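Local coordinates for chemotaxis protein cheA (Thermotoga maritima, PDB 1TQG), which carries the phosphotransfer (Hpt) domain of a chemotaxis histidine kinase, probably receiving a phosphoryl group on a histidine and passing it to response regulators, at residues Glu40-Arg43 with Ala44-Leu48; Leu63-Thr66 with Leu67-Ile70; Ile70-Lys73 with Ala74-Ser77. One frame throughout, in Å; residues are numbered along the deposited sequence. Where two conformers were deposited one is given.

How the interactions relate
All three contacts are local, i to i+3 or i+4, yet together they show how two successive helices of a four-helix bundle are dressed to face each other. Interaction 1 lies on helix 35-55; interactions 2 and 3 follow one another on helix 58-75 and share Ile70. The centres of interactions 1 and 2 are about 9 Å apart, and a probable hydrogen bond of 2.7 Å from His46 ND1 to Glu68 OE1 joins them at what is, judging by the family motif, the phosphoryl-accepting site. Interaction 3, its centre about 12 Å from that of interaction 1, meets it where Ala41 CB lies 3.7 Å from Leu71 CD1.

Interaction 1 of 3, residues Glu40-Arg43 with Ala44-Leu48; sequences EAFR and ALHTL
Phe42 and His46, one helical turn apart, present their rings in nearly the same orientation, the planes only 15° from parallel. They are slid so far along each other, with ring centroids 5.7 Å apart, that the overlap is slight and no true stack forms. What the phenyl ring meets instead is the root of the neighbouring side chain: His46 CB stands 4.2 Å from the plane of the Phe42 ring, offset toward its rim. With His46 CG anti to the backbone N (chi1 -175°), ND1 comes within hydrogen-bonding reach of Glu68 on helix 58-75. Phe42 also takes part in a cation-pi contact with Arg75 of that helix. The third flat group, the guanidinium of Arg43, has the backbone N of Glu40 3.8 Å above one face near the rim; the bend at its third torsion carries NH2 back to a salt bridge with Glu36.

Beneath the side chains runs an unbroken alpha-helical ladder. Leu45 N reaches Ala41 O at 3.1 Å in an almost straight bond (171°), and His46 N meets Phe42 O at 2.9 Å. On the inward side Leu45 CG rests 3.5 Å from Ala41 O, and the leucine packs on Leu21 and Leu71 of the flanking helices.

His46 opens an H-x-x-K-G sequence, the signature of Hpt domains, consistent with its being the phosphoryl acceptor. With ND1 engaged by Glu68, the rotation of the imidazole is restricted, which would leave NE2 as the likelier nitrogen for phosphoryl transfer.

Interaction 2 of 3, residues Leu63-Thr66 with Leu67-Ile70; sequences LCHT and LENI
An imidazole bonded at its edge by one residue of its own next turn, Glu68, and covered on one face by another, Asn69, is the striking feature here at His65. The His65 ND1 hydrogen bond to Glu68 OE2 measures 2.8 Å, with the carboxylate turned 88° to the ring, although the place of OE2 is somewhat uncertain. Glu68 reaches it through an unusual first torsion (chi1 99°) and an extended chain. Asn69 ND2 hangs 3.9 Å above the centre of the His65 ring, its amide steeply inclined at 68°, and Asn69 OD1 approaches His65 CE1 at 3.3 Å. With an alanine here in place of Asn69, the His65 ring would probably lose its cover on this face and be freer to turn away from Glu68.

On the inner side Leu63 CD1 touches Leu67 CD1 at 4.0 Å; Leu63 continues onto Met95 and Met99 of helix 83-103, Leu67 onto Leu45.

Glu68 is buried; OE2 has a salt bridge to Lys49 besides His65, OE1 a hydrogen bond to His46, and together these would offset its charge. His65 thus appears to be a second-shell residue, steadying the carboxylate that in turn holds the presumed phosphoryl acceptor.

Interaction 3 of 3, residues Ile70-Lys73 with Ala74-Ser77; sequences ILDK and ARNS
Asp72 and Arg75 are joined by a salt bridge in which a single carboxylate oxygen takes two guanidinium nitrogens. Asp72 OD1 receives Arg75 NE at 2.7 Å, while the bond from Arg75 NH2 to the same OD1 is weak at 3.2 Å. The side chains run alongside each other in the same direction, and their flat ends are nearly parallel (11° apart) but not in one plane; NE meets the oxygen on its anti side, out of the carboxylate plane. Arg75 reaches this position with CG lodged between its backbone N and carbonyl carbon (chi1 85°) and then an extended chain to NE. The aspartate was modelled in two conformers, so this pairing describes one of them.

The same arginine touches Ile38 and Asn39 on helix 35-55, so the ion pair lies against the neighbouring helix, where Asp72 also touches Phe42.

The helix ends within 74-77 in a Schellman motif. Ser77, with a positive phi of 58°, occupies the C-prime position: Ser77 N bonds to Ala74 O at 3.0 Å, and Glu78 N reaches back to Lys73 O. Just before it, Asn76 N still finds the i-4 carbonyl, Asp72 O, at 3.2 Å, with a weak second bond to Lys73 O. The preceding turns are regular, Arg75 N bonding to Leu71 O at 2.8 Å and Ala74 N to Ile70 O at 3.0 Å.

Farther in, the Ala74 methyl rests on the backbone, CB 3.6 Å from Leu71 O, and packs on Ile81 of the following loop, while Ile70 and Leu71 both make apolar contacts with Ile89 of helix 83-103.

Interaction 1 of 3, residues Glu40-Arg43 with Ala44-Leu48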
loop_
_atom_site.group_PDB
_atom_site.type_symbol
_atom_site.label_atom_id
_atom_site.label_comp_id
_atom_site.label_asym_id
_atom_site.label_seq_id
_atom_site.Cartn_x
_atom_site.Cartn_y
_atom_site.Cartn_z
ATOM N N GLU A 40 -5.325 4.033 8.620
ATOM C CA GLU A 40 -4.348 4.757 7.835
ATOM C C GLU A 40 -3.715 3.895 6.760
ATOM O O GLU A 40 -3.500 4.300 5.622
ATOM C CB GLU A 40 -3.207 5.280 8.690
ATOM C CG GLU A 40 -3.458 6.435 9.566
ATOM C CD GLU A 40 -2.242 6.911 10.342
ATOM O OE1 GLU A 40 -1.039 6.653 10.138
ATOM O OE2 GLU A 40 -2.602 7.623 11.275
ATOM N N ALA A 41 -3.326 2.713 7.209
ATOM C CA ALA A 41 -2.732 1.792 6.248
ATOM C C ALA A 41 -3.726 1.355 5.196
ATOM O O ALA A 41 -3.340 1.329 3.986
ATOM C CB ALA A 41 -2.194 0.590 7.014
ATOM N N PHE A 42 -4.939 1.006 5.595
ATOM C CA PHE A 42 -5.964 0.696 4.635
ATOM C C PHE A 42 -6.126 1.801 3.568
ATOM O O PHE A 42 -6.170 1.520 2.383
ATOM C CB PHE A 42 -7.294 0.405 5.400
ATOM C CG PHE A 42 -8.446 0.262 4.411
ATOM C CD1 PHE A 42 -8.617 -0.910 3.681
ATOM C CD2 PHE A 42 -9.283 1.318 4.196
ATOM C CE1 PHE A 42 -9.590 -0.996 2.712
ATOM C CE2 PHE A 42 -10.267 1.236 3.216
ATOM C CZ PHE A 42 -10.406 0.070 2.472
ATOM N N ARG A 43 -6.208 3.057 4.025
ATOM C CA ARG A 43 -6.479 4.169 3.148
ATOM C C ARG A 43 -5.369 4.369 2.091
ATOM O O ARG A 43 -5.629 4.630 0.925
ATOM C CB ARG A 43 -6.642 5.488 3.870
ATOM C CG ARG A 43 -7.890 5.465 4.744
ATOM C CD ARG A 43 -8.159 6.834 5.271
ATOM N NE ARG A 43 -7.326 7.237 6.373
ATOM C CZ ARG A 43 -7.550 7.122 7.691
ATOM N NH1 ARG A 43 -8.627 6.537 8.206
ATOM N NH2 ARG A 43 -6.634 7.599 8.532
ATOM N N ALA A 44 -4.119 4.193 2.568
ATOM C CA ALA A 44 -2.994 4.336 1.624
ATOM C C ALA A 44 -3.024 3.237 0.585
ATOM O O ALA A 44 -2.821 3.481 -0.589
ATOM C CB ALA A 44 -1.694 4.309 2.438
ATOM N N LEU A 45 -3.267 1.984 1.008
ATOM C CA LEU A 45 -3.351 0.881 0.057
ATOM C C LEU A 45 -4.491 1.071 -0.905
ATOM O O LEU A 45 -4.376 0.712 -2.091
ATOM C CB LEU A 45 -3.470 -0.456 0.800
ATOM C CG LEU A 45 -2.176 -0.903 1.497
ATOM C CD1 LEU A 45 -2.527 -1.938 2.562
ATOM C CD2 LEU A 45 -1.167 -1.380 0.505
ATOM N N HIS A 46 -5.624 1.554 -0.424
ATOM C CA HIS A 46 -6.784 1.762 -1.276
ATOM C C HIS A 46 -6.465 2.842 -2.297
ATOM O O HIS A 46 -6.817 2.711 -3.486
ATOM C CB HIS A 46 -7.973 2.146 -0.347
ATOM C CG HIS A 46 -9.216 2.260 -1.152
ATOM N ND1 HIS A 46 -9.821 1.181 -1.714
ATOM C CD2 HIS A 46 -10.026 3.300 -1.399
ATOM C CE1 HIS A 46 -10.886 1.518 -2.319
ATOM N NE2 HIS A 46 -11.062 2.815 -2.199
ATOM N N THR A 47 -5.780 3.913 -1.902
ATOM C CA THR A 47 -5.398 4.960 -2.851
ATOM C C THR A 47 -4.465 4.372 -3.915
ATOM O O THR A 47 -4.591 4.605 -5.130
ATOM C CB THR A 47 -4.700 6.165 -2.163
ATOM O OG1 THR A 47 -5.678 6.865 -1.383
ATOM C CG2 THR A 47 -4.167 7.156 -3.170
ATOM N N LEU A 48 -3.469 3.579 -3.494
ATOM C CA LEU A 48 -2.552 2.951 -4.483
ATOM C C LEU A 48 -3.297 2.066 -5.447
ATOM O O LEU A 48 -3.002 2.080 -6.638
ATOM C CB LEU A 48 -1.471 2.203 -3.722
ATOM C CG LEU A 48 -0.401 3.026 -2.985
ATOM C CD1 LEU A 48 0.348 2.148 -2.003
ATOM C CD2 LEU A 48 0.512 3.697 -3.992
#

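Interaction 2 of 3, residues Leu63-Thr66 with Leu67-Ile70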
loop_
_atom_site.group_PDB
_atom_site.type_symbol
_atom_site.label_atom_id
_atom_site.label_comp_id
_atom_site.label_asym_id
_atom_site.label_seq_id
_atom_site.Cartn_x
_atom_site.Cartn_y
_atom_site.Cartn_z
ATOM N N LEU A 63 -2.374 -6.691 -6.495
ATOM C CA LEU A 63 -1.550 -6.792 -5.300
ATOM C C LEU A 63 -2.042 -5.804 -4.228
ATOM O O LEU A 63 -2.220 -6.150 -3.049
ATOM C CB LEU A 63 -0.087 -6.551 -5.564
ATOM C CG LEU A 63 0.838 -6.474 -4.368
ATOM C CD1 LEU A 63 0.839 -7.739 -3.501
ATOM C CD2 LEU A 63 2.266 -6.192 -4.799
ATOM N N CYS A 64 -2.252 -4.559 -4.648
ATOM C CA CYS A 64 -2.801 -3.592 -3.673
ATOM C C CYS A 64 -4.138 -4.006 -3.135
ATOM O O CYS A 64 -4.401 -3.784 -1.962
ATOM C CB CYS A 64 -2.946 -2.214 -4.359
ATOM S SG CYS A 64 -1.390 -1.378 -4.740
ATOM N N HIS A 65 -4.958 -4.662 -3.951
ATOM C CA HIS A 65 -6.234 -5.162 -3.497
ATOM C C HIS A 65 -6.059 -6.292 -2.492
ATOM O O HIS A 65 -6.764 -6.296 -1.476
ATOM C CB HIS A 65 -7.073 -5.626 -4.696
ATOM C CG HIS A 65 -8.506 -5.886 -4.254
ATOM N ND1 HIS A 65 -9.236 -5.216 -3.336
ATOM C CD2 HIS A 65 -9.306 -6.843 -4.744
ATOM C CE1 HIS A 65 -10.471 -5.740 -3.249
ATOM N NE2 HIS A 65 -10.504 -6.742 -4.099
ATOM N N THR A 66 -5.200 -7.257 -2.747
ATOM C CA THR A 66 -4.925 -8.333 -1.793
ATOM C C THR A 66 -4.484 -7.753 -0.473
ATOM O O THR A 66 -4.899 -8.179 0.622
ATOM C CB THR A 66 -3.890 -9.318 -2.412
ATOM O OG1 THR A 66 -4.475 -9.943 -3.523
ATOM C CG2 THR A 66 -3.444 -10.363 -1.436
ATOM N N LEU A 67 -3.615 -6.740 -0.505
ATOM C CA LEU A 67 -3.095 -6.161 0.728
ATOM C C LEU A 67 -4.134 -5.362 1.442
ATOM O O LEU A 67 -4.294 -5.417 2.664
ATOM C CB LEU A 67 -1.889 -5.266 0.389
ATOM C CG LEU A 67 -0.668 -5.977 -0.186
ATOM C CD1 LEU A 67 0.286 -4.902 -0.714
ATOM C CD2 LEU A 67 -0.037 -6.907 0.803
ATOM N N GLU A 68 -4.927 -4.573 0.701
ATOM C CA GLU A 68 -6.008 -3.782 1.276
ATOM C C GLU A 68 -6.986 -4.766 1.951
ATOM O O GLU A 68 -7.520 -4.366 3.009
ATOM C CB GLU A 68 -6.652 -2.818 0.296
ATOM C CG GLU A 68 -7.909 -3.159 -0.370
ATOM C CD GLU A 68 -8.382 -2.152 -1.398
ATOM O OE1 GLU A 68 -8.187 -0.951 -1.218
ATOM O OE2 GLU A 68 -9.038 -2.599 -2.376
ATOM N N ASN A 69 -7.247 -5.934 1.371
ATOM C CA ASN A 69 -8.155 -6.863 1.996
ATOM C C ASN A 69 -7.666 -7.294 3.336
ATOM O O ASN A 69 -8.496 -7.508 4.269
ATOM C CB ASN A 69 -8.326 -8.125 1.096
ATOM C CG ASN A 69 -9.181 -7.881 -0.099
ATOM O OD1 ASN A 69 -9.908 -6.891 -0.221
ATOM N ND2 ASN A 69 -9.079 -8.751 -1.079
ATOM N N ILE A 70 -6.374 -7.489 3.562
ATOM C CA ILE A 70 -5.819 -7.820 4.900
ATOM C C ILE A 70 -6.169 -6.689 5.862
ATOM O O ILE A 70 -6.708 -6.966 6.940
ATOM C CB ILE A 70 -4.342 -8.067 4.798
ATOM C CG1 ILE A 70 -3.986 -9.240 3.872
ATOM C CG2 ILE A 70 -3.789 -8.289 6.208
ATOM C CD1 ILE A 70 -2.491 -9.322 3.560
#

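Interaction 3 of 3, residues Ile70-Lys73 with Ala74-Ser77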
loop_
_atom_site.group_PDB
_atom_site.type_symbol
_atom_site.label_atom_id
_atom_site.label_comp_id
_atom_site.label_asym_id
_atom_site.label_seq_id
_atom_site.Cartn_x
_atom_site.Cartn_y
_atom_site.Cartn_z
ATOM N N ILE A 70 -6.374 -7.489 3.562
ATOM C CA ILE A 70 -5.819 -7.820 4.900
ATOM C C ILE A 70 -6.169 -6.689 5.862
ATOM O O ILE A 70 -6.708 -6.966 6.940
ATOM C CB ILE A 70 -4.342 -8.067 4.798
ATOM C CG1 ILE A 70 -3.986 -9.240 3.872
ATOM C CG2 ILE A 70 -3.789 -8.289 6.208
ATOM C CD1 ILE A 70 -2.491 -9.322 3.560
ATOM N N LEU A 71 -5.860 -5.437 5.489
ATOM C CA LEU A 71 -6.124 -4.332 6.392
ATOM C C LEU A 71 -7.585 -4.093 6.604
ATOM O O LEU A 71 -7.980 -3.658 7.702
ATOM C CB LEU A 71 -5.433 -3.019 5.952
ATOM C CG LEU A 71 -3.946 -2.858 6.212
ATOM C CD1 LEU A 71 -3.650 -2.702 7.718
ATOM C CD2 LEU A 71 -3.109 -3.966 5.645
ATOM N N ASP A 72 -8.410 -4.414 5.611
ATOM C CA ASP A 72 -9.852 -4.269 5.754
ATOM C C ASP A 72 -10.416 -5.277 6.725
ATOM O O ASP A 72 -11.257 -4.963 7.575
ATOM C CB ASP A 72 -10.426 -4.411 4.348
ATOM C CG ASP A 72 -11.670 -3.592 4.104
ATOM O OD1 ASP A 72 -12.146 -2.845 4.978
ATOM O OD2 ASP A 72 -12.169 -3.685 2.965
ATOM N N LYS A 73 -9.926 -6.512 6.636
ATOM C CA LYS A 73 -10.300 -7.522 7.664
ATOM C C LYS A 73 -9.889 -7.018 9.039
ATOM O O LYS A 73 -10.654 -7.099 10.003
ATOM C CB LYS A 73 -9.709 -8.861 7.294
ATOM C CG LYS A 73 -10.370 -9.560 6.082
ATOM C CD LYS A 73 -9.644 -10.885 5.825
ATOM C CE LYS A 73 -10.293 -11.620 4.684
ATOM N NZ LYS A 73 -9.342 -12.518 3.973
ATOM N N ALA A 74 -8.688 -6.455 9.150
ATOM C CA ALA A 74 -8.201 -6.062 10.459
ATOM C C ALA A 74 -9.009 -4.877 10.987
ATOM O O ALA A 74 -9.309 -4.793 12.169
ATOM C CB ALA A 74 -6.734 -5.718 10.344
ATOM N N ARG A 75 -9.408 -3.919 10.104
ATOM C CA ARG A 75 -10.127 -2.742 10.597
ATOM C C ARG A 75 -11.542 -3.136 11.059
ATOM O O ARG A 75 -12.145 -2.422 11.835
ATOM C CB ARG A 75 -10.046 -1.591 9.584
ATOM C CG ARG A 75 -11.110 -1.674 8.510
ATOM C CD ARG A 75 -10.852 -0.574 7.509
ATOM N NE ARG A 75 -11.782 -0.593 6.430
ATOM C CZ ARG A 75 -12.867 0.182 6.249
ATOM N NH1 ARG A 75 -13.217 1.117 7.081
ATOM N NH2 ARG A 75 -13.604 0.006 5.141
ATOM N N ASN A 76 -12.128 -4.237 10.580
ATOM C CA ASN A 76 -13.429 -4.719 11.024
ATOM C C ASN A 76 -13.259 -5.781 12.092
ATOM O O ASN A 76 -14.195 -6.507 12.398
ATOM C CB ASN A 76 -14.164 -5.322 9.820
ATOM C CG ASN A 76 -14.702 -4.361 8.851
ATOM O OD1 ASN A 76 -14.142 -3.890 7.826
ATOM N ND2 ASN A 76 -15.868 -3.887 9.204
ATOM N N SER A 77 -12.068 -5.925 12.675
ATOM C CA SER A 77 -11.738 -6.848 13.750
ATOM C C SER A 77 -12.006 -8.285 13.390
ATOM O O SER A 77 -12.222 -9.128 14.237
ATOM C CB SER A 77 -12.507 -6.473 15.043
ATOM O OG SER A 77 -12.044 -5.248 15.548
#